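Local coordinates for kinesin-like protein KIF19 (Mus musculus, PDB 5GSZ), which moves along microtubules toward their plus ends as an ATP-driven kinesin-8 motor and depolymerizes them at ciliary tips, thereby regulating the length of motile cilia, at residues A[12-17]-A[65-70]; A[321-326]-A[334-339]; A[86-91]-A[316-321]; A[79-84]-A[121-126]. All coordinates share one frame; numbering follows the deposited sequence.

Contact 1: residues A[12-17]-A[65-70]. With ADP (adenosine-5'-diphosphate), chain B.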
loop_
_atom_site.group_PDB
_atom_site.type_symbol
_atom_site.label_atom_id
_atom_site.label_comp_id
_atom_site.label_asym_id
_atom_site.label_seq_id
_atom_site.Cartn_x
_atom_site.Cartn_y
_atom_site.Cartn_z
ATOM N N LEU A 12 -4.055 -8.418 10.841
ATOM C CA LEU A 12 -3.850 -8.177 9.422
ATOM C C LEU A 12 -5.137 -8.393 8.644
ATOM O O LEU A 12 -5.881 -9.341 8.912
ATOM C CB LEU A 12 -2.786 -9.098 8.855
ATOM C CG LEU A 12 -2.764 -9.148 7.329
ATOM C CD1 LEU A 12 -2.215 -7.852 6.763
ATOM C CD2 LEU A 12 -1.967 -10.337 6.862
ATOM N N MET A 13 -5.390 -7.509 7.677
ATOM C CA MET A 13 -6.465 -7.672 6.715
ATOM C C MET A 13 -5.903 -7.663 5.302
ATOM O O MET A 13 -5.086 -6.801 4.957
ATOM C CB MET A 13 -7.512 -6.577 6.818
ATOM C CG MET A 13 -8.299 -6.551 5.507
ATOM S SD MET A 13 -9.851 -5.688 5.386
ATOM C CE MET A 13 -9.301 -4.314 4.412
ATOM N N VAL A 14 -6.375 -8.593 4.476
ATOM C CA VAL A 14 -6.038 -8.649 3.061
ATOM C C VAL A 14 -7.309 -8.437 2.239
ATOM O O VAL A 14 -8.346 -9.057 2.508
ATOM C CB VAL A 14 -5.368 -9.985 2.719
ATOM C CG1 VAL A 14 -5.036 -10.036 1.245
ATOM C CG2 VAL A 14 -4.142 -10.158 3.581
ATOM N N ALA A 15 -7.240 -7.542 1.261
ATOM C CA ALA A 15 -8.358 -7.263 0.378
ATOM C C ALA A 15 -7.902 -7.518 -1.052
ATOM O O ALA A 15 -6.713 -7.396 -1.359
ATOM C CB ALA A 15 -8.850 -5.822 0.554
ATOM N N LEU A 16 -8.834 -7.883 -1.936
ATOM C CA LEU A 16 -8.485 -7.996 -3.350
ATOM C C LEU A 16 -9.433 -7.155 -4.185
ATOM O O LEU A 16 -10.656 -7.280 -4.054
ATOM C CB LEU A 16 -8.491 -9.442 -3.864
ATOM C CG LEU A 16 -7.761 -9.403 -5.223
ATOM C CD1 LEU A 16 -6.619 -10.421 -5.316
ATOM C CD2 LEU A 16 -8.703 -9.512 -6.426
ATOM N N ARG A 17 -8.859 -6.309 -5.049
ATOM C CA ARG A 17 -9.611 -5.451 -5.957
ATOM C C ARG A 17 -9.360 -5.859 -7.399
ATOM O O ARG A 17 -8.209 -5.888 -7.849
ATOM C CB ARG A 17 -9.238 -3.986 -5.776
ATOM C CG ARG A 17 -10.159 -3.032 -6.510
ATOM C CD ARG A 17 -9.875 -1.635 -6.065
ATOM N NE ARG A 17 -10.853 -0.696 -6.549
ATOM C CZ ARG A 17 -10.823 0.594 -6.267
ATOM N NH1 ARG A 17 -9.844 1.072 -5.519
ATOM N NH2 ARG A 17 -11.756 1.408 -6.742
ATOM N N TYR A 65 -10.138 -18.285 -4.692
ATOM C CA TYR A 65 -9.311 -17.671 -3.663
ATOM C C TYR A 65 -10.188 -16.849 -2.734
ATOM O O TYR A 65 -11.147 -16.214 -3.177
ATOM C CB TYR A 65 -8.220 -16.773 -4.251
ATOM C CG TYR A 65 -7.308 -17.448 -5.250
ATOM C CD1 TYR A 65 -7.752 -17.791 -6.524
ATOM C CD2 TYR A 65 -5.994 -17.748 -4.912
ATOM C CE1 TYR A 65 -6.905 -18.400 -7.429
ATOM C CE2 TYR A 65 -5.155 -18.355 -5.808
ATOM C CZ TYR A 65 -5.607 -18.682 -7.060
ATOM O OH TYR A 65 -4.736 -19.280 -7.941
ATOM N N LEU A 66 -9.851 -16.849 -1.449
ATOM C CA LEU A 66 -10.649 -16.161 -0.443
ATOM C C LEU A 66 -9.814 -15.082 0.228
ATOM O O LEU A 66 -8.611 -15.256 0.466
ATOM C CB LEU A 66 -11.210 -17.140 0.606
ATOM N N PHE A 67 -10.471 -13.963 0.513
ATOM C CA PHE A 67 -9.857 -12.772 1.067
ATOM C C PHE A 67 -10.795 -12.208 2.118
ATOM O O PHE A 67 -11.985 -12.523 2.143
ATOM C CB PHE A 67 -9.608 -11.705 -0.010
ATOM C CG PHE A 67 -8.801 -12.188 -1.172
ATOM C CD1 PHE A 67 -7.419 -12.090 -1.161
ATOM C CD2 PHE A 67 -9.423 -12.732 -2.284
ATOM C CE1 PHE A 67 -6.682 -12.531 -2.223
ATOM C CE2 PHE A 67 -8.682 -13.175 -3.356
ATOM C CZ PHE A 67 -7.312 -13.072 -3.325
ATOM N N ASP A 68 -10.253 -11.346 2.977
ATOM C CA ASP A 68 -11.101 -10.670 3.958
ATOM C C ASP A 68 -12.214 -9.891 3.276
ATOM O O ASP A 68 -13.342 -9.852 3.779
ATOM C CB ASP A 68 -10.255 -9.756 4.837
ATOM C CG ASP A 68 -9.316 -10.529 5.707
ATOM O OD1 ASP A 68 -9.791 -11.479 6.358
ATOM O OD2 ASP A 68 -8.105 -10.236 5.695
ATOM N N VAL A 69 -11.928 -9.280 2.129
ATOM C CA VAL A 69 -12.948 -8.575 1.366
ATOM C C VAL A 69 -12.513 -8.539 -0.089
ATOM O O VAL A 69 -11.316 -8.559 -0.399
ATOM C CB VAL A 69 -13.192 -7.159 1.948
ATOM C CG1 VAL A 69 -11.928 -6.337 1.909
ATOM C CG2 VAL A 69 -14.356 -6.456 1.234
ATOM N N ALA A 70 -13.493 -8.501 -0.984
ATOM C CA ALA A 70 -13.249 -8.479 -2.416
ATOM C C ALA A 70 -13.981 -7.295 -3.033
ATOM O O ALA A 70 -14.996 -6.838 -2.500
ATOM C CB ALA A 70 -13.703 -9.786 -3.059
HETATM P PB ADP B . -0.876 0.988 -10.924
HETATM O O1B ADP B . -0.883 2.187 -10.005
HETATM O O2B ADP B . -1.042 -0.293 -10.141
HETATM O O3B ADP B . 0.205 1.010 -11.971
HETATM P PA ADP B . -2.914 2.567 -12.025
HETATM O O1A ADP B . -4.057 2.703 -11.067
HETATM O O2A ADP B . -1.810 3.591 -12.090
HETATM O O3A ADP B . -2.215 1.116 -11.819
HETATM O "O5'" ADP B . -3.442 2.531 -13.539
HETATM C "C5'" ADP B . -4.603 1.842 -13.967
HETATM C "C4'" ADP B . -5.318 2.747 -14.947
HETATM O "O4'" ADP B . -6.681 2.347 -14.942
HETATM C "C3'" ADP B . -5.305 4.151 -14.401
HETATM O "O3'" ADP B . -5.542 5.009 -15.518
HETATM C "C2'" ADP B . -6.476 4.174 -13.442
HETATM O "O2'" ADP B . -7.097 5.467 -13.423
HETATM C "C1'" ADP B . -7.433 3.139 -14.023
HETATM N N9 ADP B . -8.002 2.251 -12.979
HETATM C C8 ADP B . -7.311 1.430 -12.158
HETATM N N7 ADP B . -8.128 0.735 -11.320
HETATM C C5 ADP B . -9.382 1.126 -11.608
HETATM C C6 ADP B . -10.715 0.803 -11.088
HETATM N N6 ADP B . -10.867 -0.099 -10.086
HETATM N N1 ADP B . -11.767 1.436 -11.652
HETATM C C2 ADP B . -11.615 2.318 -12.653
HETATM N N3 ADP B . -10.425 2.674 -13.163
HETATM C C4 ADP B . -9.295 2.118 -12.692
#
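The Phe67 ring carries Leu16 on one face: CB stands over the ring centre, 3.6 Å from the centroid and only 4° off the normal, an almost ideal CH-pi contact. At the ring's edge, near its plane, lies Val14 CG1, 4.0 Å from Phe67 CD1. Leu16 CG is anti to the backbone N (chi1 -166°), which swings CD1 out beyond the ring centre to Phe67 CZ. Leucine suits this place because CB covers the ring while the CD1 branch beyond it reaches CZ. Arg17, a residue of the ADP pocket, brings its guanidinium obliquely to ADP N6. The flat carboxylate of Asp68 works at the other end of the contact. Its OD2 takes the Val14 N-H on the anti lone pair at 2.7 Å, nearly straight at 169°, while Asp68 N returns a weak bond to Val14 O. The loop residue thus uses its side chain to grip a strand amide before parallel pairing sets in, with Leu16 N bound to Val69 O at 3.0 Å. On the sheet face opposite Leu16, the small methyl of Ala15, CB, packs against the valine branch Val69 CG1. Strand 69-71 edges the central kinesin sheet beside strand 12-18, whose other neighbour is strand 315-323. Leu337 of helix 330-340 and Val42 of strand 41-45 also pack on Phe67, whereas Met13 turns to Thr84 of helix 77-84.

Contact 2: residues A[321-326]-A[334-339]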
loop_
_atom_site.group_PDB
_atom_site.type_symbol
_atom_site.label_atom_id
_atom_site.label_comp_id
_atom_site.label_asym_id
_atom_site.label_seq_id
_atom_site.Cartn_x
_atom_site.Cartn_y
_atom_site.Cartn_z
ATOM N N ALA A 321 -4.509 -6.002 -2.468
ATOM C CA ALA A 321 -3.993 -6.566 -3.707
ATOM C C ALA A 321 -4.884 -6.196 -4.892
ATOM O O ALA A 321 -6.111 -6.126 -4.769
ATOM C CB ALA A 321 -3.889 -8.082 -3.586
ATOM N N HIS A 322 -4.257 -5.988 -6.050
ATOM C CA HIS A 322 -4.928 -5.554 -7.275
ATOM C C HIS A 322 -4.630 -6.507 -8.420
ATOM O O HIS A 322 -3.481 -6.918 -8.599
ATOM C CB HIS A 322 -4.468 -4.138 -7.665
ATOM C CG HIS A 322 -4.797 -3.103 -6.638
ATOM N ND1 HIS A 322 -4.025 -2.895 -5.514
ATOM C CD2 HIS A 322 -5.830 -2.232 -6.553
ATOM C CE1 HIS A 322 -4.562 -1.932 -4.791
ATOM N NE2 HIS A 322 -5.663 -1.517 -5.397
ATOM N N ILE A 323 -5.654 -6.850 -9.209
ATOM C CA ILE A 323 -5.461 -7.646 -10.422
ATOM C C ILE A 323 -6.279 -7.067 -11.566
ATOM O O ILE A 323 -7.257 -6.339 -11.370
ATOM C CB ILE A 323 -5.838 -9.148 -10.284
ATOM C CG1 ILE A 323 -7.351 -9.314 -10.142
ATOM C CG2 ILE A 323 -5.062 -9.835 -9.145
ATOM C CD1 ILE A 323 -7.800 -10.749 -10.035
ATOM N N SER A 324 -5.857 -7.413 -12.769
ATOM C CA SER A 324 -6.666 -7.292 -13.965
ATOM C C SER A 324 -7.608 -8.493 -14.078
ATOM O O SER A 324 -7.266 -9.606 -13.662
ATOM C CB SER A 324 -5.777 -7.216 -15.198
ATOM O OG SER A 324 -6.546 -7.227 -16.383
ATOM N N PRO A 325 -8.813 -8.297 -14.609
ATOM C CA PRO A 325 -9.693 -9.443 -14.886
ATOM C C PRO A 325 -9.421 -10.081 -16.235
ATOM O O PRO A 325 -10.117 -11.033 -16.602
ATOM C CB PRO A 325 -11.092 -8.813 -14.851
ATOM C CG PRO A 325 -10.873 -7.377 -15.294
ATOM C CD PRO A 325 -9.443 -7.005 -14.953
ATOM N N ALA A 326 -8.411 -9.581 -16.944
ATOM C CA ALA A 326 -8.141 -9.971 -18.316
ATOM C C ALA A 326 -7.416 -11.312 -18.415
ATOM O O ALA A 326 -6.462 -11.588 -17.669
ATOM C CB ALA A 326 -7.302 -8.896 -18.996
ATOM N N ARG A 334 -2.585 -14.849 -11.143
ATOM C CA ARG A 334 -2.440 -16.043 -10.320
ATOM C C ARG A 334 -1.300 -15.896 -9.312
ATOM O O ARG A 334 -1.439 -16.289 -8.151
ATOM C CB ARG A 334 -2.229 -17.270 -11.211
ATOM C CG ARG A 334 -1.706 -18.477 -10.451
ATOM C CD ARG A 334 -1.601 -19.710 -11.318
ATOM N NE ARG A 334 -0.626 -19.552 -12.392
ATOM C CZ ARG A 334 -0.300 -20.522 -13.231
ATOM N NH1 ARG A 334 -0.871 -21.703 -13.102
ATOM N NH2 ARG A 334 0.581 -20.311 -14.195
ATOM N N ASN A 335 -0.176 -15.318 -9.720
ATOM C CA ASN A 335 0.849 -14.983 -8.745
ATOM C C ASN A 335 0.281 -14.084 -7.651
ATOM O O ASN A 335 0.496 -14.324 -6.458
ATOM C CB ASN A 335 2.042 -14.326 -9.439
ATOM C CG ASN A 335 2.809 -15.301 -10.302
ATOM O OD1 ASN A 335 2.639 -16.515 -10.173
ATOM N ND2 ASN A 335 3.663 -14.787 -11.175
ATOM N N THR A 336 -0.478 -13.062 -8.037
ATOM C CA THR A 336 -0.990 -12.130 -7.042
ATOM C C THR A 336 -1.959 -12.831 -6.099
ATOM O O THR A 336 -1.789 -12.784 -4.872
ATOM C CB THR A 336 -1.644 -10.921 -7.726
ATOM O OG1 THR A 336 -0.717 -10.339 -8.649
ATOM C CG2 THR A 336 -2.046 -9.859 -6.706
ATOM N N LEU A 337 -2.960 -13.521 -6.660
ATOM C CA LEU A 337 -3.968 -14.189 -5.837
ATOM C C LEU A 337 -3.358 -15.246 -4.920
ATOM O O LEU A 337 -3.848 -15.447 -3.803
ATOM C CB LEU A 337 -5.020 -14.819 -6.731
ATOM C CG LEU A 337 -5.854 -13.851 -7.543
ATOM C CD1 LEU A 337 -6.299 -14.540 -8.796
ATOM C CD2 LEU A 337 -7.047 -13.486 -6.741
ATOM N N THR A 338 -2.299 -15.930 -5.374
ATOM C CA THR A 338 -1.561 -16.857 -4.518
ATOM C C THR A 338 -0.888 -16.132 -3.353
ATOM O O THR A 338 -0.880 -16.617 -2.215
ATOM C CB THR A 338 -0.506 -17.584 -5.346
ATOM O OG1 THR A 338 -1.163 -18.399 -6.314
ATOM C CG2 THR A 338 0.435 -18.437 -4.449
ATOM N N TYR A 339 -0.276 -14.988 -3.641
ATOM C CA TYR A 339 0.466 -14.265 -2.627
ATOM C C TYR A 339 -0.468 -13.746 -1.543
ATOM O O TYR A 339 -0.152 -13.830 -0.351
ATOM C CB TYR A 339 1.239 -13.139 -3.307
ATOM C CG TYR A 339 2.030 -12.246 -2.394
ATOM C CD1 TYR A 339 3.264 -12.642 -1.899
ATOM C CD2 TYR A 339 1.550 -10.986 -2.045
ATOM C CE1 TYR A 339 3.991 -11.809 -1.067
ATOM C CE2 TYR A 339 2.263 -10.157 -1.216
ATOM C CZ TYR A 339 3.482 -10.568 -0.734
ATOM O OH TYR A 339 4.192 -9.737 0.089
#
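Thr336 reaches from helix 330-340 toward the end of strand 315-323, and its two branches have different tasks. CB itself lies 3.9 Å from Ile323 CG2. From there CG2, anti to the backbone N, enters between the strand residues, meeting Ala321 CB at 4.0 Å, Ile323 CG2, and the carbonyl His322 O. The other branch, OG1, is anti to the carbonyl carbon (chi1 -54°) and bonds back to Glu332 O in its own helix. Threonine suits this place because its methyl can join an apolar interface while its hydroxyl is satisfied within the helix. Thr336 also packs on Pro105 of the ADP pocket. Ile323 approaches obliquely; its CG1 occupies the crowded position between backbone N and carbonyl carbon (chi1 70°), leaving CG2 for Thr336 and carrying CD1 to Leu337 CD1, 4.3 Å away. Ala321 offers just a methyl, short enough for the helix to lie near the strand. His322 points from the opposite face of the strand, where ND1 bonds to Tyr103 O and NE2 to Thr113 OG1, on the nucleotide side. Beyond the strand, Ser324 OG accepts from Ala326 N in an ST turn. The strand and helix segments run nearly antiparallel, at 157°, with axes 8.5 Å apart. Strand 12-18 lies beside strand 315-323 in the central sheet; Leu337 also packs against its Leu16, and strands 41-45 and 62-66 flank the helix.

Contact 3: residues A[86-91]-A[316-321]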
loop_
_atom_site.group_PDB
_atom_site.type_symbol
_atom_site.label_atom_id
_atom_site.label_comp_id
_atom_site.label_asym_id
_atom_site.label_seq_id
_atom_site.Cartn_x
_atom_site.Cartn_y
_atom_site.Cartn_z
ATOM N N LYS A 86 -11.171 2.973 6.858
ATOM C CA LYS A 86 -11.913 3.883 7.728
ATOM C C LYS A 86 -11.726 3.517 9.199
ATOM O O LYS A 86 -11.453 4.382 10.043
ATOM C CB LYS A 86 -13.398 3.870 7.356
ATOM C CG LYS A 86 -14.242 4.868 8.125
ATOM C CD LYS A 86 -15.701 4.504 8.014
ATOM C CE LYS A 86 -16.603 5.373 8.879
ATOM N NZ LYS A 86 -16.688 6.776 8.391
ATOM N N SER A 87 -11.848 2.225 9.519
ATOM C CA SER A 87 -11.791 1.755 10.896
ATOM C C SER A 87 -10.402 1.846 11.505
ATOM O O SER A 87 -10.266 1.624 12.709
ATOM C CB SER A 87 -12.271 0.312 10.975
ATOM O OG SER A 87 -11.313 -0.589 10.432
ATOM N N LEU A 88 -9.367 2.138 10.717
ATOM C CA LEU A 88 -8.048 2.370 11.296
ATOM C C LEU A 88 -7.977 3.684 12.046
ATOM O O LEU A 88 -7.116 3.837 12.920
ATOM C CB LEU A 88 -6.963 2.384 10.214
ATOM C CG LEU A 88 -6.832 1.128 9.368
ATOM C CD1 LEU A 88 -5.742 1.320 8.320
ATOM C CD2 LEU A 88 -6.565 -0.066 10.266
ATOM N N ILE A 89 -8.857 4.629 11.716
ATOM C CA ILE A 89 -8.651 6.015 12.116
ATOM C C ILE A 89 -8.719 6.168 13.632
ATOM O O ILE A 89 -7.856 6.822 14.234
ATOM C CB ILE A 89 -9.668 6.908 11.388
ATOM C CG1 ILE A 89 -9.367 6.866 9.895
ATOM C CG2 ILE A 89 -9.615 8.342 11.908
ATOM C CD1 ILE A 89 -10.416 7.444 9.052
ATOM N N GLU A 90 -9.730 5.557 14.270
ATOM C CA GLU A 90 -9.899 5.685 15.712
ATOM C C GLU A 90 -8.631 5.299 16.454
ATOM O O GLU A 90 -8.219 5.995 17.390
ATOM C CB GLU A 90 -11.070 4.828 16.188
ATOM N N GLY A 91 -7.985 4.211 16.028
ATOM C CA GLY A 91 -6.752 3.789 16.673
ATOM C C GLY A 91 -5.597 4.746 16.439
ATOM O O GLY A 91 -4.755 4.948 17.324
ATOM N N ARG A 316 -1.883 -2.395 13.258
ATOM C CA ARG A 316 -2.728 -2.996 12.242
ATOM C C ARG A 316 -2.105 -2.826 10.862
ATOM O O ARG A 316 -1.350 -1.877 10.612
ATOM C CB ARG A 316 -4.128 -2.379 12.288
ATOM C CG ARG A 316 -4.876 -2.697 13.574
ATOM C CD ARG A 316 -5.541 -1.447 14.076
ATOM N NE ARG A 316 -4.545 -0.395 14.308
ATOM C CZ ARG A 316 -4.819 0.910 14.348
ATOM N NH1 ARG A 316 -6.069 1.359 14.159
ATOM N NH2 ARG A 316 -3.831 1.777 14.565
ATOM N N THR A 317 -2.401 -3.781 9.978
ATOM C CA THR A 317 -1.897 -3.760 8.613
ATOM C C THR A 317 -3.015 -4.169 7.679
ATOM O O THR A 317 -3.716 -5.145 7.947
ATOM C CB THR A 317 -0.695 -4.691 8.424
ATOM O OG1 THR A 317 0.351 -4.297 9.314
ATOM C CG2 THR A 317 -0.175 -4.619 6.981
ATOM N N VAL A 318 -3.156 -3.420 6.586
ATOM C CA VAL A 318 -4.160 -3.648 5.558
ATOM C C VAL A 318 -3.441 -3.706 4.223
ATOM O O VAL A 318 -2.846 -2.711 3.796
ATOM C CB VAL A 318 -5.213 -2.529 5.539
ATOM C CG1 VAL A 318 -6.215 -2.752 4.400
ATOM C CG2 VAL A 318 -5.899 -2.435 6.873
ATOM N N MET A 319 -3.491 -4.853 3.559
ATOM C CA MET A 319 -2.979 -4.957 2.199
ATOM C C MET A 319 -4.140 -5.011 1.226
ATOM O O MET A 319 -5.084 -5.780 1.426
ATOM C CB MET A 319 -2.104 -6.185 1.983
ATOM C CG MET A 319 -1.713 -6.305 0.519
ATOM S SD MET A 319 -0.698 -7.725 0.096
ATOM C CE MET A 319 -1.771 -9.051 0.586
ATOM N N ILE A 320 -4.067 -4.200 0.184
ATOM C CA ILE A 320 -5.037 -4.237 -0.895
ATOM C C ILE A 320 -4.309 -4.726 -2.141
ATOM O O ILE A 320 -3.575 -3.966 -2.791
ATOM C CB ILE A 320 -5.689 -2.876 -1.128
ATOM C CG1 ILE A 320 -6.303 -2.359 0.165
ATOM C CG2 ILE A 320 -6.741 -2.987 -2.211
ATOM C CD1 ILE A 320 -7.097 -1.086 -0.044
ATOM N N ALA A 321 -4.509 -6.002 -2.468
ATOM C CA ALA A 321 -3.993 -6.566 -3.707
ATOM C C ALA A 321 -4.884 -6.196 -4.892
ATOM O O ALA A 321 -6.111 -6.126 -4.769
ATOM C CB ALA A 321 -3.889 -8.082 -3.586
#
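Leu88 O is gripped across the contact by one hydrogen bond, from Arg316 NH1 at 3.0 Å. The donor lies in the carbonyl plane on a lone pair, but the N-H...O angle of 138° is bent and the oxygen stands 24° out of the guanidinium plane. Arg316 brings its end there by a folded path: CG is anti to the carbonyl carbon (chi1 -66°), and further bends at chi2 and chi3 carry the guanidinium to the backbone of residues 88-91. NH1 also lies 3.6 Å from Gly91 CA, so the bare glycine lets the cation settle close against the helix backbone. NH2 makes a weak bond to Asn97 O, giving the charged end a second backbone acceptor. Leu88 and Arg316 pass in opposite directions, Leu88 CD2 lying 3.9 Å from Arg316 CB. The other leucine branch, CD1, reaches Val318 CG2 at 4.0 Å. With CG beside its backbone N and an extended second torsion, Leu88 can reach from the 86-91 backbone to the sheet, where Ala98 and Val100 of strand 97-103 also receive it. The contact therefore fastens residues 86-91 onto the central sheet of the motor domain by two kinds of chemistry: buried aliphatic packing, and a long cationic side chain serving backbone carbonyls at its partly exposed margin. Its positive charge would probably strengthen those bonds by polarising the acceptors.

Contact 4: residues A[79-84]-A[121-126]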
loop_
_atom_site.group_PDB
_atom_site.type_symbol
_atom_site.label_atom_id
_atom_site.label_comp_id
_atom_site.label_asym_id
_atom_site.label_seq_id
_atom_site.Cartn_x
_atom_site.Cartn_y
_atom_site.Cartn_z
ATOM N N MET A 79 -16.609 3.014 -1.202
ATOM C CA MET A 79 -16.901 1.712 -0.615
ATOM C C MET A 79 -15.615 0.962 -0.308
ATOM O O MET A 79 -15.510 0.279 0.721
ATOM C CB MET A 79 -17.779 0.893 -1.552
ATOM C CG MET A 79 -19.097 1.536 -1.913
ATOM S SD MET A 79 -20.010 0.488 -3.059
ATOM C CE MET A 79 -21.450 1.533 -3.335
ATOM N N VAL A 80 -14.629 1.073 -1.202
ATOM C CA VAL A 80 -13.308 0.522 -0.923
ATOM C C VAL A 80 -12.737 1.148 0.340
ATOM O O VAL A 80 -12.199 0.449 1.208
ATOM C CB VAL A 80 -12.377 0.721 -2.132
ATOM C CG1 VAL A 80 -10.924 0.653 -1.693
ATOM C CG2 VAL A 80 -12.643 -0.349 -3.164
ATOM N N TYR A 81 -12.865 2.468 0.470
ATOM C CA TYR A 81 -12.378 3.137 1.665
ATOM C C TYR A 81 -13.083 2.631 2.917
ATOM O O TYR A 81 -12.431 2.286 3.915
ATOM C CB TYR A 81 -12.560 4.636 1.523
ATOM C CG TYR A 81 -12.487 5.339 2.847
ATOM C CD1 TYR A 81 -11.274 5.475 3.513
ATOM C CD2 TYR A 81 -13.632 5.859 3.443
ATOM C CE1 TYR A 81 -11.197 6.120 4.733
ATOM C CE2 TYR A 81 -13.566 6.503 4.655
ATOM C CZ TYR A 81 -12.346 6.632 5.297
ATOM O OH TYR A 81 -12.278 7.276 6.506
ATOM N N GLN A 82 -14.422 2.592 2.889
ATOM C CA GLN A 82 -15.172 2.164 4.065
ATOM C C GLN A 82 -14.756 0.761 4.492
ATOM O O GLN A 82 -14.622 0.479 5.687
ATOM C CB GLN A 82 -16.676 2.201 3.786
ATOM C CG GLN A 82 -17.296 3.536 3.347
ATOM C CD GLN A 82 -17.549 4.511 4.481
ATOM O OE1 GLN A 82 -17.554 4.135 5.650
ATOM N NE2 GLN A 82 -17.804 5.770 4.130
ATOM N N ALA A 83 -14.521 -0.121 3.533
ATOM C CA ALA A 83 -14.236 -1.506 3.860
ATOM C C ALA A 83 -12.784 -1.754 4.221
ATOM O O ALA A 83 -12.462 -2.850 4.695
ATOM C CB ALA A 83 -14.614 -2.409 2.688
ATOM N N THR A 84 -11.890 -0.800 3.999
ATOM C CA THR A 84 -10.479 -1.114 4.184
ATOM C C THR A 84 -9.818 -0.307 5.289
ATOM O O THR A 84 -9.210 -0.902 6.196
ATOM C CB THR A 84 -9.692 -0.934 2.869
ATOM O OG1 THR A 84 -9.926 0.371 2.339
ATOM C CG2 THR A 84 -10.114 -1.967 1.868
ATOM N N PRO A 121 -11.568 10.471 -6.051
ATOM C CA PRO A 121 -10.414 10.402 -5.141
ATOM C C PRO A 121 -10.303 9.063 -4.434
ATOM O O PRO A 121 -11.276 8.323 -4.276
ATOM C CB PRO A 121 -10.701 11.522 -4.134
ATOM C CG PRO A 121 -11.694 12.412 -4.816
ATOM C CD PRO A 121 -12.524 11.508 -5.650
ATOM N N GLY A 122 -9.093 8.769 -3.966
ATOM C CA GLY A 122 -8.862 7.490 -3.318
ATOM C C GLY A 122 -8.713 7.488 -1.806
ATOM O O GLY A 122 -9.343 8.273 -1.090
ATOM N N ILE A 123 -7.858 6.586 -1.322
ATOM C CA ILE A 123 -7.766 6.290 0.104
ATOM C C ILE A 123 -7.139 7.450 0.877
ATOM O O ILE A 123 -7.578 7.765 1.989
ATOM C CB ILE A 123 -6.973 4.988 0.328
ATOM C CG1 ILE A 123 -7.771 3.779 -0.139
ATOM C CG2 ILE A 123 -6.587 4.838 1.809
ATOM C CD1 ILE A 123 -9.105 3.651 0.540
ATOM N N TYR A 124 -6.080 8.064 0.334
ATOM C CA TYR A 124 -5.396 9.175 0.992
ATOM C C TYR A 124 -6.369 10.218 1.515
ATOM O O TYR A 124 -6.523 10.372 2.729
ATOM C CB TYR A 124 -4.409 9.885 0.055
ATOM C CG TYR A 124 -3.216 9.075 -0.422
ATOM C CD1 TYR A 124 -2.722 7.994 0.303
ATOM C CD2 TYR A 124 -2.581 9.403 -1.608
ATOM C CE1 TYR A 124 -1.609 7.268 -0.162
ATOM C CE2 TYR A 124 -1.500 8.707 -2.061
ATOM C CZ TYR A 124 -1.008 7.638 -1.350
ATOM O OH TYR A 124 0.090 6.962 -1.840
ATOM N N VAL A 125 -7.043 10.925 0.608
ATOM C CA VAL A 125 -7.862 12.055 1.026
ATOM C C VAL A 125 -9.068 11.583 1.835
ATOM O O VAL A 125 -9.480 12.248 2.789
ATOM C CB VAL A 125 -8.274 12.928 -0.186
ATOM C CG1 VAL A 125 -7.067 13.361 -1.002
ATOM C CG2 VAL A 125 -9.233 12.209 -1.080
ATOM N N ARG A 126 -9.646 10.434 1.496
ATOM C CA ARG A 126 -10.777 9.950 2.287
ATOM C C ARG A 126 -10.347 9.681 3.716
ATOM O O ARG A 126 -11.069 10.000 4.668
ATOM C CB ARG A 126 -11.390 8.691 1.656
ATOM C CG ARG A 126 -12.138 8.987 0.377
ATOM C CD ARG A 126 -12.503 7.768 -0.438
ATOM N NE ARG A 126 -13.755 8.059 -1.136
ATOM C CZ ARG A 126 -13.870 8.713 -2.291
ATOM N NH1 ARG A 126 -12.801 9.141 -2.945
ATOM N NH2 ARG A 126 -15.064 8.947 -2.801
#
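Ile123 CD1 makes the tight part of this helix-to-helix contact, ending 3.5 Å from Tyr81 CA and 3.7 Å from Tyr81 CB. Two successive bends, at chi1 and chi2, bring this methyl to the backbone of helix 77-84, near the edge of the tyrosine ring. Val80, whose side chain lies about 7 Å from ADP, borders it more loosely, CG1 at 4.2 Å, and Thr84 OG1 lies alongside while donating to Val80 O one turn earlier. Isoleucine suits the place because its CG1-CD1 arm extends past the CB branch point to let one methyl reach the neighbouring helix. Toward the partly exposed side, Arg126 lays its aliphatic portion over Tyr81: CB stands 3.8 Å from the ring centroid in a CH-pi contact, displaced toward the rim, and CD meets Tyr81 CB. Beyond this, the guanidinium turns 59° from the ring plane, so the two do not stack flat; NE has a long, weak ion pair with Glu78. Tyr81 CG is anti to the backbone N (chi1 162°), which sends the ring along helix 123-136 until OH bonds to Asp130 OD2. Apolar carbon thus joins two motor-domain helices, while tyrosine and arginine carry their polar ends to acidic partners; the nearby carboxylate would probably polarise the phenol.

Strand 315-323 joins contacts 2 and 3, which share Ala321 although their centres are 21 Å apart; strand 12-18 of contact 1 lies beside it, with Ala15 O and Ala321 N 2.8 Å apart. Contacts 1 and 2 meet through Leu16 CD1 and Leu337 CD2, at 3.4 Å. On the other sheet face, Met13 CE of contact 1 comes within 3.4 Å of Thr84 CA in contact 4, whose helix 77-84 precedes segment 86-91 of contact 3. Three contacts approach the nucleotide: Arg17 of contact 1 lines the ADP pocket, with NE 3.6 Å from ADP N6, while the side chains of His322 and Val80 lie about 6 and 7 Å from ADP. Contact 3 is remote.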